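PDB 6YHH: beta-N-acetylglucosaminidase-like protein Glycoside hydrolase family 20, which probably hydrolyses terminal beta-linked N-acetylglucosamine residues from chitin oligosaccharides, as a family 20 glycoside hydrolase used in bacterial chitin breakdown. Local coordinates for residues I512-I516 / F553-A559. Sequence-based numbering, arbitrary orientation.
Sequences ILRNI and FTLFADA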
loop_
_atom_site.group_PDB
_atom_site.type_symbol
_atom_site.label_atom_id
_atom_site.label_comp_id
_atom_site.label_asym_id
_atom_site.label_seq_id
_atom_site.Cartn_x
_atom_site.Cartn_y
_atom_site.Cartn_z
ATOM N N ILE A 512 -1.687 -8.241 9.717
ATOM C CA ILE A 512 -2.206 -8.217 11.095
ATOM C C ILE A 512 -2.073 -9.597 11.735
ATOM O O ILE A 512 -1.629 -9.708 12.871
ATOM C CB ILE A 512 -3.641 -7.715 11.149
ATOM C CG1 ILE A 512 -3.625 -6.201 10.788
ATOM C CG2 ILE A 512 -4.234 -7.864 12.528
ATOM C CD1 ILE A 512 -4.995 -5.700 10.371
ATOM N N LEU A 513 -2.365 -10.645 10.981
ATOM C CA LEU A 513 -2.317 -12.006 11.544
ATOM C C LEU A 513 -0.855 -12.376 11.879
ATOM O O LEU A 513 -0.589 -12.979 12.889
ATOM C CB LEU A 513 -2.951 -13.016 10.641
ATOM C CG LEU A 513 -4.424 -12.785 10.565
ATOM C CD1 LEU A 513 -4.943 -13.828 9.583
ATOM C CD2 LEU A 513 -5.239 -12.839 11.833
ATOM N N ARG A 514 0.088 -11.961 11.026
ATOM C CA ARG A 514 1.537 -12.184 11.356
ATOM C C ARG A 514 1.944 -11.440 12.604
ATOM O O ARG A 514 2.648 -12.011 13.482
ATOM C CB ARG A 514 2.437 -11.859 10.175
ATOM C CG ARG A 514 2.462 -12.983 9.124
ATOM C CD ARG A 514 3.477 -12.634 8.016
ATOM N NE ARG A 514 3.035 -11.570 7.094
ATOM C CZ ARG A 514 2.238 -11.713 6.037
ATOM N NH1 ARG A 514 1.678 -12.870 5.758
ATOM N NH2 ARG A 514 1.923 -10.659 5.309
ATOM N N ASN A 515 1.464 -10.221 12.772
ATOM C CA ASN A 515 1.739 -9.477 13.997
ATOM C C ASN A 515 1.184 -10.257 15.219
ATOM O O ASN A 515 1.866 -10.424 16.224
ATOM C CB ASN A 515 1.097 -8.090 13.906
ATOM C CG ASN A 515 1.345 -7.313 15.175
ATOM O OD1 ASN A 515 2.501 -7.103 15.547
ATOM N ND2 ASN A 515 0.253 -6.876 15.844
ATOM N N ILE A 516 -0.056 -10.681 15.130
ATOM C CA ILE A 516 -0.689 -11.374 16.213
ATOM C C ILE A 516 0.045 -12.709 16.568
ATOM O O ILE A 516 0.232 -12.998 17.764
ATOM C CB ILE A 516 -2.165 -11.656 15.888
ATOM C CG1 ILE A 516 -2.904 -10.351 15.879
ATOM C CG2 ILE A 516 -2.808 -12.663 16.803
ATOM C CD1 ILE A 516 -4.309 -10.576 15.258
ATOM N N PHE A 553 -4.454 -0.529 16.064
ATOM C CA PHE A 553 -5.517 -1.274 15.309
ATOM C C PHE A 553 -4.843 -2.374 14.532
ATOM O O PHE A 553 -5.050 -2.581 13.324
ATOM C CB PHE A 553 -6.338 -0.319 14.417
ATOM C CG PHE A 553 -7.197 0.620 15.190
ATOM C CD1 PHE A 553 -8.452 0.273 15.552
ATOM C CD2 PHE A 553 -6.716 1.840 15.608
ATOM C CE1 PHE A 553 -9.230 1.098 16.363
ATOM C CE2 PHE A 553 -7.525 2.719 16.324
ATOM C CZ PHE A 553 -8.777 2.352 16.709
ATOM N N THR A 554 -4.034 -3.144 15.270
ATOM C CA THR A 554 -3.232 -4.256 14.736
ATOM C C THR A 554 -3.552 -5.600 15.395
ATOM O O THR A 554 -2.708 -6.519 15.420
ATOM C CB THR A 554 -1.755 -3.905 14.977
ATOM O OG1 THR A 554 -1.606 -3.668 16.363
ATOM C CG2 THR A 554 -1.296 -2.676 14.174
ATOM N N LEU A 555 -4.766 -5.725 15.910
ATOM C CA LEU A 555 -5.119 -6.827 16.787
ATOM C C LEU A 555 -6.203 -7.647 16.143
ATOM O O LEU A 555 -6.646 -7.373 15.024
ATOM C CB LEU A 555 -5.521 -6.281 18.142
ATOM C CG LEU A 555 -4.471 -5.460 18.934
ATOM C CD1 LEU A 555 -4.992 -5.117 20.339
ATOM C CD2 LEU A 555 -3.144 -6.199 19.003
ATOM N N PHE A 556 -6.673 -8.687 16.869
ATOM C CA PHE A 556 -7.576 -9.619 16.191
ATOM C C PHE A 556 -8.833 -9.017 15.608
ATOM O O PHE A 556 -9.235 -9.378 14.493
ATOM C CB PHE A 556 -7.953 -10.738 17.130
ATOM C CG PHE A 556 -8.627 -11.933 16.456
ATOM C CD1 PHE A 556 -7.937 -12.755 15.596
ATOM C CD2 PHE A 556 -9.950 -12.174 16.713
ATOM C CE1 PHE A 556 -8.594 -13.833 15.014
ATOM C CE2 PHE A 556 -10.626 -13.220 16.123
ATOM C CZ PHE A 556 -9.930 -14.056 15.286
ATOM N N ALA A 557 -9.473 -8.093 16.291
ATOM C CA ALA A 557 -10.688 -7.470 15.753
ATOM C C ALA A 557 -10.455 -6.759 14.412
ATOM O O ALA A 557 -11.336 -6.735 13.562
ATOM C CB ALA A 557 -11.286 -6.493 16.738
ATOM N N ASP A 558 -9.227 -6.239 14.247
ATOM C CA ASP A 558 -8.839 -5.529 13.034
ATOM C C ASP A 558 -8.636 -6.434 11.850
ATOM O O ASP A 558 -8.740 -5.974 10.741
ATOM C CB ASP A 558 -7.600 -4.695 13.339
ATOM C CG ASP A 558 -7.845 -3.855 14.533
ATOM O OD1 ASP A 558 -8.795 -3.008 14.442
ATOM O OD2 ASP A 558 -7.170 -4.004 15.555
ATOM N N ALA A 559 -8.412 -7.743 12.075
ATOM C CA ALA A 559 -8.354 -8.756 11.028
ATOM C C ALA A 559 -9.654 -9.399 10.697
ATOM O O ALA A 559 -9.792 -10.038 9.653
ATOM C CB ALA A 559 -7.362 -9.857 11.493
#
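One turn of helix, Ile512 to Ile516, packs against a loop that leads into a short helical turn, residues 553-559, with the CA atoms of Ile512 and Thr554 5.5 Å apart and those of Ile516 and Leu555 6.4 Å apart. The loop is braced from within: Leu555 N donates to the anti lone pair of Asp558 OD2, whose OD1 forms a salt bridge with Arg540, and Asp558 N bonds Leu555 O. Across the contact, Asn515 ND2 donates to Thr554 O at 3.0 Å, somewhat bent (147° at the hydrogen), with the acceptor close to the amide plane. The amide gets there because CG is turned away from the backbone N (chi1 179°) on a CB that points toward the loop. Gly54 O of the second subunit accepts from both ND2 and Thr554 OG1, while Asn515 OD1 accepts from Arg497 of that subunit. Without the amide, as with an alanine here, Thr554 O would probably lose its donor from the helix, and Gly54 O and Arg497 of the second subunit their partner on Asn515.

The rest is van der Waals packing of aliphatic side chains against the loop backbone and Ala559. Ile512 CG2 lies 3.5 Å from both Thr554 O and Leu555 O and meets Ala559 CB, which Leu513 CD2 also touches; Ile512 CD1 runs to Asp558 O (3.8 Å), beside Asp558 CB. Ile516 CD1 reaches Phe556 N (3.4 Å), near the ring plane at its edge.

This buried helix-to-loop packing, away from the predicted proton donor Glu317, meets the second subunit at its Asn515/Thr554 end; helix 523-529 packs on Leu513 and Phe556, and strand 660-662 on Phe556 and Ala557.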